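Class D beta-lactamase (PDB 4IED) probably hydrolyses beta-lactam antibiotics to substituted beta-amino acids, as a class D beta-lactamase of the OXA type. Local coordinates at residues Lys135-Gly138 / Ser139-Lys143; Asp202-Val205 / Val206-Trp210. One frame throughout, in Å; residues are numbered along the deposited sequence.

Interaction 1 (Lys135-Gly138 / Ser139-Lys143); sequences KEIG and SEIDK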
# COMPACT_ATOMS: atom_id res chain seq x y z
N LYS A 135 9.26 10.12 6.52
CA LYS A 135 8.67 10.39 7.87
C LYS A 135 8.17 11.86 8.00
O LYS A 135 8.00 12.37 9.11
CB LYS A 135 9.60 10.04 9.02
CG LYS A 135 10.12 8.61 9.04
CD LYS A 135 11.39 8.41 9.82
CE LYS A 135 12.67 8.80 9.08
NZ LYS A 135 12.99 7.99 7.90
N GLU A 136 7.81 12.52 6.93
CA GLU A 136 7.41 13.92 7.02
C GLU A 136 5.87 14.01 7.05
O GLU A 136 5.20 13.50 6.12
CB GLU A 136 7.93 14.65 5.81
CG GLU A 136 9.45 14.65 5.78
CD GLU A 136 10.04 15.44 6.93
OE1 GLU A 136 9.66 16.60 7.13
OE2 GLU A 136 10.98 14.93 7.54
N ILE A 137 5.38 14.73 8.02
CA ILE A 137 3.98 15.01 8.18
C ILE A 137 3.65 16.45 7.78
O ILE A 137 2.47 16.78 7.52
CB ILE A 137 3.43 14.64 9.58
CG1 ILE A 137 3.55 13.11 9.74
CG2 ILE A 137 2.03 15.23 9.80
CD1 ILE A 137 3.32 12.83 11.21
N GLY A 138 4.59 17.40 7.84
CA GLY A 138 4.19 18.81 7.53
C GLY A 138 3.18 19.31 8.55
O GLY A 138 3.21 18.98 9.72
N SER A 139 2.25 20.13 8.07
CA SER A 139 1.25 20.78 8.89
C SER A 139 -0.16 20.47 8.42
O SER A 139 -1.08 21.27 8.71
CB SER A 139 1.49 22.31 8.82
OG SER A 139 1.37 22.81 7.52
N GLU A 140 -0.40 19.30 7.84
CA GLU A 140 -1.72 18.89 7.29
C GLU A 140 -1.92 17.43 7.74
O GLU A 140 -1.54 16.48 7.08
CB GLU A 140 -1.79 18.97 5.77
CG GLU A 140 -1.73 20.40 5.23
CD GLU A 140 -2.97 21.19 5.37
OE1 GLU A 140 -4.01 20.59 5.71
OE2 GLU A 140 -2.93 22.42 5.15
N ILE A 141 -2.49 17.30 8.92
CA ILE A 141 -2.60 15.96 9.58
C ILE A 141 -3.49 15.05 8.78
O ILE A 141 -3.27 13.84 8.93
CB ILE A 141 -3.09 16.08 11.08
CG1 ILE A 141 -2.91 14.75 11.82
CG2 ILE A 141 -4.48 16.57 11.16
CD1 ILE A 141 -1.56 14.23 12.01
N ASP A 142 -4.41 15.53 7.93
CA ASP A 142 -5.19 14.59 7.14
C ASP A 142 -4.94 14.62 5.65
O ASP A 142 -5.76 14.08 4.86
CB ASP A 142 -6.64 14.61 7.57
CG ASP A 142 -7.44 15.74 7.05
OD1 ASP A 142 -6.89 16.67 6.41
OD2 ASP A 142 -8.67 15.79 7.42
N LYS A 143 -3.79 15.18 5.27
CA LYS A 143 -3.41 15.25 3.85
C LYS A 143 -2.01 14.81 3.57
O LYS A 143 -1.58 14.77 2.41
CB LYS A 143 -3.61 16.63 3.24
CG LYS A 143 -4.96 17.23 3.39
CD LYS A 143 -4.93 18.69 2.91
CE LYS A 143 -6.16 19.44 3.28
NZ LYS A 143 -6.23 20.70 2.56
O HOH W 1 1.23 18.44 5.74
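Ile137 O accepts a hydrogen bond from a water at 2.7 Å. The same water accepts a weak bond from Glu140 N at 2.8 Å. It therefore bridges the first and last residues of a tight turn. The direct separation of Ile137 O and Glu140 N is 3.8 Å, and no hydrogen bond joins them. The positive phi of Gly138 (64°) at the first corner is what a type II' turn calls for. Ser139 forms the second corner, on the exposed side.

Ile137 CG2 meets Ile141 CD1 at 4.3 Å, a loose apolar contact. Ile141 CG1 is anti to the backbone N, and chi2 of 64° then folds CD1 back toward Ile137. The Ile137 side chain is buried against Met123, Gln124 and Leu127 of helix 108-130. Beyond the turn, Lys143 N bonds to Glu140 O at 3.2 Å. The same helix holds Gly138 O through a hydrogen bond from Lys120 and Asp142 through a salt bridge with Arg116. Glu136, which with Asn134 forms a magnesium site seen in crystals of this protein, lies just before the turn. The motif is a type II' beta turn from Ile137 to Glu140, with a water bridging its ends in place of a direct hydrogen bond.

Interaction 2 (Asp202-Val205 / Val206-Trp210); sequences DNIV and VPIGW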
# COMPACT_ATOMS: atom_id res chain seq x y z
N ASP A 202 -2.59 14.78 -6.36
CA ASP A 202 -2.56 16.13 -5.85
C ASP A 202 -1.16 16.66 -5.68
O ASP A 202 -0.24 15.94 -5.28
CB ASP A 202 -3.23 16.18 -4.48
CG ASP A 202 -4.75 15.92 -4.52
OD1 ASP A 202 -5.40 16.29 -5.47
OD2 ASP A 202 -5.30 15.52 -3.49
N ASN A 203 -0.94 17.91 -6.02
CA ASN A 203 0.35 18.52 -5.86
C ASN A 203 1.47 17.84 -6.64
O ASN A 203 2.56 17.67 -6.12
CB ASN A 203 0.65 18.74 -4.38
CG ASN A 203 1.79 19.68 -4.13
OD1 ASN A 203 1.97 20.68 -4.85
ND2 ASN A 203 2.66 19.34 -3.15
N ILE A 204 1.13 17.43 -7.88
CA ILE A 204 2.07 16.72 -8.70
C ILE A 204 1.68 16.91 -10.19
O ILE A 204 0.49 16.88 -10.53
CB ILE A 204 2.03 15.24 -8.26
CG1 ILE A 204 3.20 14.47 -8.75
CG2 ILE A 204 0.71 14.54 -8.57
CD1 ILE A 204 3.23 13.09 -8.09
N VAL A 205 2.67 17.07 -11.07
CA VAL A 205 2.34 17.26 -12.46
C VAL A 205 1.97 15.94 -13.12
O VAL A 205 1.01 15.85 -13.89
CB VAL A 205 3.52 17.93 -13.19
CG1 VAL A 205 3.26 18.05 -14.72
CG2 VAL A 205 3.62 19.38 -12.74
N VAL A 206 2.75 14.90 -12.85
CA VAL A 206 2.54 13.57 -13.41
C VAL A 206 2.09 12.63 -12.27
O VAL A 206 2.88 12.23 -11.38
CB VAL A 206 3.79 12.99 -14.06
CG1 VAL A 206 3.53 11.58 -14.50
CG2 VAL A 206 4.18 13.86 -15.26
N PRO A 207 0.78 12.28 -12.21
CA PRO A 207 0.29 11.39 -11.11
C PRO A 207 0.93 10.03 -11.20
O PRO A 207 1.35 9.54 -12.22
CB PRO A 207 -1.21 11.38 -11.34
CG PRO A 207 -1.51 12.66 -12.10
CD PRO A 207 -0.33 12.85 -13.02
N ILE A 208 1.02 9.46 -9.99
CA ILE A 208 1.72 8.20 -9.73
C ILE A 208 0.70 7.17 -9.22
O ILE A 208 0.11 7.31 -8.14
CB ILE A 208 2.83 8.34 -8.63
CG1 ILE A 208 3.85 9.40 -8.93
CG2 ILE A 208 3.50 6.94 -8.42
CD1 ILE A 208 4.71 9.11 -10.10
N GLY A 209 0.57 6.08 -9.97
CA GLY A 209 -0.25 4.95 -9.49
C GLY A 209 0.58 3.89 -8.78
O GLY A 209 1.59 3.47 -9.27
N TRP A 210 0.13 3.46 -7.65
CA TRP A 210 0.80 2.42 -6.79
C TRP A 210 -0.06 1.16 -6.70
O TRP A 210 -1.29 1.26 -6.60
CB TRP A 210 0.95 2.92 -5.34
CG TRP A 210 1.98 3.95 -4.98
CD1 TRP A 210 1.76 5.28 -4.80
CD2 TRP A 210 3.35 3.68 -4.63
NE1 TRP A 210 2.93 5.92 -4.44
CE2 TRP A 210 3.93 4.93 -4.27
CE3 TRP A 210 4.17 2.51 -4.65
CZ2 TRP A 210 5.23 5.01 -3.84
CZ3 TRP A 210 5.41 2.57 -4.22
CH2 TRP A 210 5.98 3.82 -3.78
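Ile204 reaches over the backbone of Val206 and lays its CD1 against the side chain of Ile208. Ile204 CD1 is 3.8 Å from Ile208 CG1, and the two side chains cross at about a right angle. Ile204 CD1 also lies 3.4 Å from Val206 O. Chi1 of -164° and chi2 of 170° extend the longer branch of Ile204, which carries CD1 across to the start of the strand. The shorter branch turns to Pro207, with Ile204 CG2 4.1 Å from Pro207 CA.

At the bend itself, Pro207 CD lies 3.4 Å from Val205 O. Val205 CG1 and Val206 CG2 touch more loosely, 4.3 Å apart. No hydrogen bond links the two segments; apolar side-chain contacts and close carbon-to-carbonyl approaches join them. Farther along, Ile208 CG2 lies 4.1 Å above one face of the Trp210 ring, offset toward its rim. Trp210 NE1 is bonded to Tyr54 O.

Asn203 is tied by its backbone oxygen to the Tyr54 hydroxyl and by ND2 to Glu147 O. The bend leads from the loop after strand 192-200 into strand 208-216, which runs antiparallel between strands 192-200 and 221-229. Ile208 also packs on Asn227 and Asp229 of strand 221-229.

From the N terminus, the chain first reaches interaction 1, in the loop that leaves helix 108-130 and leads to helix 154-165. There the chain changes direction at the turn 137-140, beside helix 108-130. Interaction 2 comes later, where residues 202-210 close the connection between antiparallel strands 192-200 and 208-216. The two contacts are in series and neither nest nor cross. The centres of interactions 1 and 2 are about 17 Å apart. The nearest atoms of interactions 1 and 2 are about 7 Å apart, without touching. Glu147 lies near both: the Glu140 side chain touches it, and its backbone oxygen accepts a hydrogen bond from Asn203 ND2. One contact thus belongs to the helical part of the fold and the other to the end of two neighbouring inner strands of the sheet.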